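Local coordinates for protein Nrps/pks (Streptomyces albus, PDB 4OPE) that probably catalyses decarboxylative Claisen condensation as a ketosynthase domain of the AT-less hybrid NRPS/PKS line that assembles oxazolomycin, at residues A458-L461 / H462-T465; G538-A541 / P542-A545. All coordinates share one frame; numbering follows the deposited sequence.

Contact 1. Residues A458-L461 / H462-T465; sequences AERL and HEHT
Successive turns of the helix spanning 458-473 meet here, residues 458-461 passing into 462-465 through regular alpha-helical i to i+4 hydrogen bonds. The backbone N of His462 donates to Ala458 O at 3.0 Å, and Glu463, His464 and Thr465 repeat the pattern one residue further each time. On one flank Arg460 bridges two acids, Glu459 and Glu463, by salt bridges. The Arg460 chain, bent at chi2 (-64°) and chi3, curls back so that its guanidinium lies between the two carboxylates. Arg460 NH1 reaches Glu463 OE1 at 2.6 Å in a bent bond (130° at the hydrogen), close to the guanidinium plane and on the anti lone pair of that oxygen. Arg460 NH2 meets Glu459 OE1 at 2.9 Å. Arginine suits this place because separate N-H groups serve both acids, while NH1 also donates to Pro569 O; Arg572 gives Glu463 OE2 a second cationic partner. Another flank is apolar: Leu461 packs on Ala455 and Leu498, joining the helix to strands 449-455 and 496-502. The Thr465 side chain meets Leu453 and Leu498 on that side, and its hydroxyl can be satisfied within the helix. With OG1 placed beside its own backbone N (chi1 -65°), Thr465 donates from OG1 to Leu461 O at 2.9 Å, across the carbonyl plane from the bond made by Thr465 N.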
ATOM      1  N   ALA A 458     -31.109  16.132 -16.374  1.00 42.76           N
ATOM      2  CA  ALA A 458     -31.204  17.100 -17.450  1.00 42.53           C
ATOM      3  C   ALA A 458     -30.139  18.175 -17.443  1.00 41.18           C
ATOM      4  O   ALA A 458     -29.662  18.586 -18.481  1.00 42.28           O
ATOM      5  CB  ALA A 458     -32.593  17.736 -17.452  1.00 42.38           C
ATOM      6  N   GLU A 459     -29.803  18.660 -16.271  1.00 44.89           N
ATOM      7  CA  GLU A 459     -28.763  19.667 -16.084  1.00 46.94           C
ATOM      8  C   GLU A 459     -27.390  19.039 -16.446  1.00 43.46           C
ATOM      9  O   GLU A 459     -26.580  19.655 -17.093  1.00 41.41           O
ATOM     10  CB  GLU A 459     -28.845  20.142 -14.631  1.00 54.46           C
ATOM     11  CG  GLU A 459     -28.094  21.411 -14.266  1.00 66.45           C
ATOM     12  CD  GLU A 459     -28.066  21.666 -12.736  1.00 74.91           C
ATOM     13  OE1 GLU A 459     -27.237  21.048 -11.991  1.00 70.01           O
ATOM     14  OE2 GLU A 459     -28.868  22.512 -12.279  1.00 78.86           O
ATOM     15  N   ARG A 460     -27.146  17.790 -16.070  1.00 41.49           N
ATOM     16  CA  ARG A 460     -25.905  17.110 -16.468  1.00 40.02           C
ATOM     17  C   ARG A 460     -25.802  16.906 -17.972  1.00 38.56           C
ATOM     18  O   ARG A 460     -24.723  16.997 -18.529  1.00 37.71           O
ATOM     19  CB  ARG A 460     -25.783  15.735 -15.820  1.00 39.36           C
ATOM     20  CG  ARG A 460     -25.693  15.714 -14.304  1.00 40.07           C
ATOM     21  CD  ARG A 460     -24.441  16.398 -13.786  1.00 41.13           C
ATOM     22  NE  ARG A 460     -24.815  17.717 -13.309  1.00 43.31           N
ATOM     23  CZ  ARG A 460     -24.318  18.857 -13.735  1.00 44.79           C
ATOM     24  NH1 ARG A 460     -23.329  18.898 -14.588  1.00 48.09           N
ATOM     25  NH2 ARG A 460     -24.816  19.977 -13.283  1.00 48.81           N
ATOM     26  N   LEU A 461     -26.916  16.576 -18.614  1.00 38.11           N
ATOM     27  CA  LEU A 461     -26.964  16.314 -20.060  1.00 37.26           C
ATOM     28  C   LEU A 461     -26.753  17.591 -20.803  1.00 37.49           C
ATOM     29  O   LEU A 461     -26.170  17.628 -21.869  1.00 38.56           O
ATOM     30  CB  LEU A 461     -28.336  15.809 -20.444  1.00 37.40           C
ATOM     31  CG  LEU A 461     -28.539  15.360 -21.872  1.00 37.25           C
ATOM     32  CD1 LEU A 461     -27.460  14.370 -22.185  1.00 38.80           C
ATOM     33  CD2 LEU A 461     -29.884  14.689 -22.011  1.00 38.74           C
ATOM     34  N   HIS A 462     -27.273  18.642 -20.228  1.00 38.41           N
ATOM     35  CA  HIS A 462     -27.065  19.950 -20.752  1.00 41.41           C
ATOM     36  C   HIS A 462     -25.583  20.316 -20.800  1.00 39.57           C
ATOM     37  O   HIS A 462     -25.104  20.733 -21.856  1.00 39.92           O
ATOM     38  CB  HIS A 462     -27.844  21.004 -19.937  1.00 42.72           C
ATOM     39  CG  HIS A 462     -27.673  22.368 -20.492  1.00 45.07           C
ATOM     40  ND1 HIS A 462     -28.553  22.907 -21.405  1.00 49.64           N
ATOM     41  CD2 HIS A 462     -26.657  23.246 -20.380  1.00 45.05           C
ATOM     42  CE1 HIS A 462     -28.103  24.083 -21.800  1.00 48.25           C
ATOM     43  NE2 HIS A 462     -26.951  24.307 -21.198  1.00 46.15           N
ATOM     44  N   GLU A 463     -24.882  20.192 -19.677  1.00 38.36           N
ATOM     45  CA  GLU A 463     -23.446  20.502 -19.632  1.00 41.62           C
ATOM     46  C   GLU A 463     -22.710  19.643 -20.641  1.00 40.09           C
ATOM     47  O   GLU A 463     -21.938  20.138 -21.464  1.00 39.73           O
ATOM     48  CB  GLU A 463     -22.844  20.230 -18.263  1.00 45.03           C
ATOM     49  CG  GLU A 463     -22.383  21.444 -17.479  1.00 48.49           C
ATOM     50  CD  GLU A 463     -21.233  21.121 -16.520  1.00 51.38           C
ATOM     51  OE1 GLU A 463     -21.367  20.207 -15.666  1.00 53.36           O
ATOM     52  OE2 GLU A 463     -20.182  21.791 -16.616  1.00 53.08           O
ATOM     53  N   HIS A 464     -23.005  18.356 -20.604  1.00 38.32           N
ATOM     54  CA  HIS A 464     -22.385  17.369 -21.493  1.00 38.58           C
ATOM     55  C   HIS A 464     -22.520  17.724 -22.983  1.00 36.92           C
ATOM     56  O   HIS A 464     -21.533  17.732 -23.738  1.00 34.62           O
ATOM     57  CB  HIS A 464     -22.991  16.012 -21.153  1.00 39.23           C
ATOM     58  CG  HIS A 464     -22.364  14.867 -21.845  1.00 39.79           C
ATOM     59  ND1 HIS A 464     -21.018  14.805 -22.108  1.00 39.39           N
ATOM     60  CD2 HIS A 464     -22.910  13.717 -22.326  1.00 40.77           C
ATOM     61  CE1 HIS A 464     -20.760  13.665 -22.728  1.00 42.44           C
ATOM     62  NE2 HIS A 464     -21.894  12.988 -22.875  1.00 40.46           N
ATOM     63  N   THR A 465     -23.738  18.072 -23.383  1.00 37.35           N
ATOM     64  CA  THR A 465     -24.023  18.515 -24.747  1.00 36.34           C
ATOM     65  C   THR A 465     -23.185  19.717 -25.104  1.00 36.70           C
ATOM     66  O   THR A 465     -22.544  19.753 -26.153  1.00 37.51           O
ATOM     67  CB  THR A 465     -25.513  18.848 -24.930  1.00 37.84           C
ATOM     68  OG1 THR A 465     -26.302  17.653 -24.763  1.00 39.25           O
ATOM     69  CG2 THR A 465     -25.804  19.385 -26.320  1.00 38.45           C
TER

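Contact 2. Residues G538-A541 / P542-A545; sequences GRTA and PELA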
ATOM      1  N   GLY A 538     -33.997  -1.417 -36.951  1.00 38.95           N
ATOM      2  CA  GLY A 538     -32.991  -1.697 -37.972  1.00 39.57           C
ATOM      3  C   GLY A 538     -31.741  -0.877 -37.665  1.00 42.16           C
ATOM      4  O   GLY A 538     -31.705  -0.150 -36.679  1.00 42.53           O
ATOM      5  N   ARG A 539     -30.723  -0.968 -38.512  1.00 47.26           N
ATOM      6  CA  ARG A 539     -29.418  -0.336 -38.240  1.00 51.63           C
ATOM      7  C   ARG A 539     -29.156   1.029 -38.908  1.00 48.98           C
ATOM      8  O   ARG A 539     -28.077   1.584 -38.754  1.00 51.52           O
ATOM      9  CB  ARG A 539     -28.266  -1.323 -38.560  1.00 59.12           C
ATOM     10  CG  ARG A 539     -28.049  -2.485 -37.532  1.00 67.40           C
ATOM     11  CD  ARG A 539     -27.793  -2.121 -36.028  1.00 71.10           C
ATOM     12  NE  ARG A 539     -26.583  -1.307 -35.711  1.00 75.79           N
ATOM     13  CZ  ARG A 539     -26.109  -1.054 -34.470  1.00 76.47           C
ATOM     14  NH1 ARG A 539     -26.718  -1.546 -33.383  1.00 76.44           N
ATOM     15  NH2 ARG A 539     -25.011  -0.304 -34.297  1.00 73.32           N
ATOM     16  N   THR A 540     -30.120   1.607 -39.606  1.00 44.00           N
ATOM     17  CA  THR A 540     -29.950   2.988 -40.028  1.00 44.86           C
ATOM     18  C   THR A 540     -29.918   3.905 -38.808  1.00 45.46           C
ATOM     19  O   THR A 540     -30.493   3.628 -37.771  1.00 44.78           O
ATOM     20  CB  THR A 540     -31.084   3.528 -40.921  1.00 44.79           C
ATOM     21  OG1 THR A 540     -32.262   3.712 -40.125  1.00 44.78           O
ATOM     22  CG2 THR A 540     -31.385   2.585 -42.122  1.00 43.74           C
ATOM     23  N   ALA A 541     -29.272   5.043 -38.978  1.00 46.87           N
ATOM     24  CA  ALA A 541     -29.026   5.969 -37.891  1.00 44.09           C
ATOM     25  C   ALA A 541     -30.319   6.526 -37.263  1.00 42.31           C
ATOM     26  O   ALA A 541     -30.444   6.559 -36.055  1.00 39.96           O
ATOM     27  CB  ALA A 541     -28.102   7.087 -38.387  1.00 42.97           C
ATOM     28  N   PRO A 542     -31.285   6.973 -38.084  1.00 42.81           N
ATOM     29  CA  PRO A 542     -32.572   7.436 -37.518  1.00 42.65           C
ATOM     30  C   PRO A 542     -33.226   6.386 -36.625  1.00 42.60           C
ATOM     31  O   PRO A 542     -33.809   6.705 -35.576  1.00 42.71           O
ATOM     32  CB  PRO A 542     -33.451   7.663 -38.743  1.00 43.21           C
ATOM     33  CG  PRO A 542     -32.534   7.693 -39.912  1.00 44.03           C
ATOM     34  CD  PRO A 542     -31.285   6.948 -39.553  1.00 42.19           C
ATOM     35  N   GLU A 543     -33.128   5.135 -37.048  1.00 43.55           N
ATOM     36  CA  GLU A 543     -33.662   4.021 -36.262  1.00 46.48           C
ATOM     37  C   GLU A 543     -32.924   3.859 -34.970  1.00 42.98           C
ATOM     38  O   GLU A 543     -33.535   3.615 -33.947  1.00 46.55           O
ATOM     39  CB  GLU A 543     -33.604   2.702 -37.057  1.00 48.51           C
ATOM     40  CG  GLU A 543     -34.576   2.656 -38.212  1.00 46.54           C
ATOM     41  CD  GLU A 543     -34.490   1.355 -38.982  1.00 49.26           C
ATOM     42  OE1 GLU A 543     -33.534   1.213 -39.794  1.00 46.33           O
ATOM     43  OE2 GLU A 543     -35.424   0.503 -38.811  1.00 49.13           O
ATOM     44  N   LEU A 544     -31.612   3.994 -35.044  1.00 42.09           N
ATOM     45  CA  LEU A 544     -30.723   3.940 -33.879  1.00 42.62           C
ATOM     46  C   LEU A 544     -30.958   5.093 -32.950  1.00 41.12           C
ATOM     47  O   LEU A 544     -31.133   4.904 -31.746  1.00 39.89           O
ATOM     48  CB  LEU A 544     -29.256   3.917 -34.309  1.00 43.26           C
ATOM     49  CG  LEU A 544     -28.876   2.686 -35.178  1.00 44.90           C
ATOM     50  CD1 LEU A 544     -27.393   2.660 -35.512  1.00 44.94           C
ATOM     51  CD2 LEU A 544     -29.280   1.400 -34.496  1.00 44.21           C
ATOM     52  N   ALA A 545     -30.991   6.281 -33.519  1.00 41.00           N
ATOM     53  CA  ALA A 545     -31.357   7.465 -32.783  1.00 41.91           C
ATOM     54  C   ALA A 545     -32.654   7.297 -32.034  1.00 41.72           C
ATOM     55  O   ALA A 545     -32.736   7.588 -30.872  1.00 44.20           O
ATOM     56  CB  ALA A 545     -31.463   8.636 -33.735  1.00 44.38           C
TER
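Thr540 and Glu543 build a capping box at the start of helix 541-550, with Thr540 as the N-cap residue. Its two reciprocal bonds are both weak: Glu543 N reaches Thr540 OG1 at 3.5 Å, and Thr540 N reaches Glu543 OE1 at a similar length. A direct bond from Thr540 OG1 to Glu543 OE1 at 2.8 Å, on the anti lone pair of the carboxylate, ties the side chains together. Threonine suits the N-cap because its hydroxyl, held between backbone N and carbonyl carbon (chi1 72°), can accept from the first turn while giving its proton to the acid. Glutamate carries its carboxylate back beyond the helix start, to Thr540 and the loop before it, where OE2 is held by Thr537 OG1; its negative charge probably interacts favourably with the positive N-terminal end of the helix dipole. An alanine in place of Glu543 would probably leave the hydroxyls of Thr540 and Thr537 without their shared carboxylate and the cap less firmly fixed. Pro542 fits the first turn, where its missing N-H costs no helix bond.

The tightly packed part centres on Leu544, whose CG lies 3.2 Å from Thr540 O, the same oxygen that accepts from Leu544 N. Ala541 and Ala545 lie against Val501 of strand 496-502, their short side chains letting the helix come close. On the solvent side Arg539, Thr540 and Pro542 are exposed. Arg539 crosses Leu544 at about a right angle in a looser approach of some 4 Å, and its NH2 donates to Ala555 O beyond the contact. Leu544 CD2 sits 3.8 Å above one face of the Arg539 guanidinium plane, offset toward the rim.

How the contacts relate
Contacts 1 and 2 both describe local helix geometry, in series along the chain and on the same side of its centre. Their own centres are 23 Å apart and their nearest atoms about 12 Å apart, with no direct touch. Strand 496-502 links them indirectly: Leu498 meets the helix of contact 1, whereas Ala499 and Val501 meet that of contact 2. Contact 1 lies within a helix, contact 2 at the start of one. Their centres lie about 24 Å and 36 Å from the chain centre, respectively, and neither includes a bound ligand or an identified active-site residue.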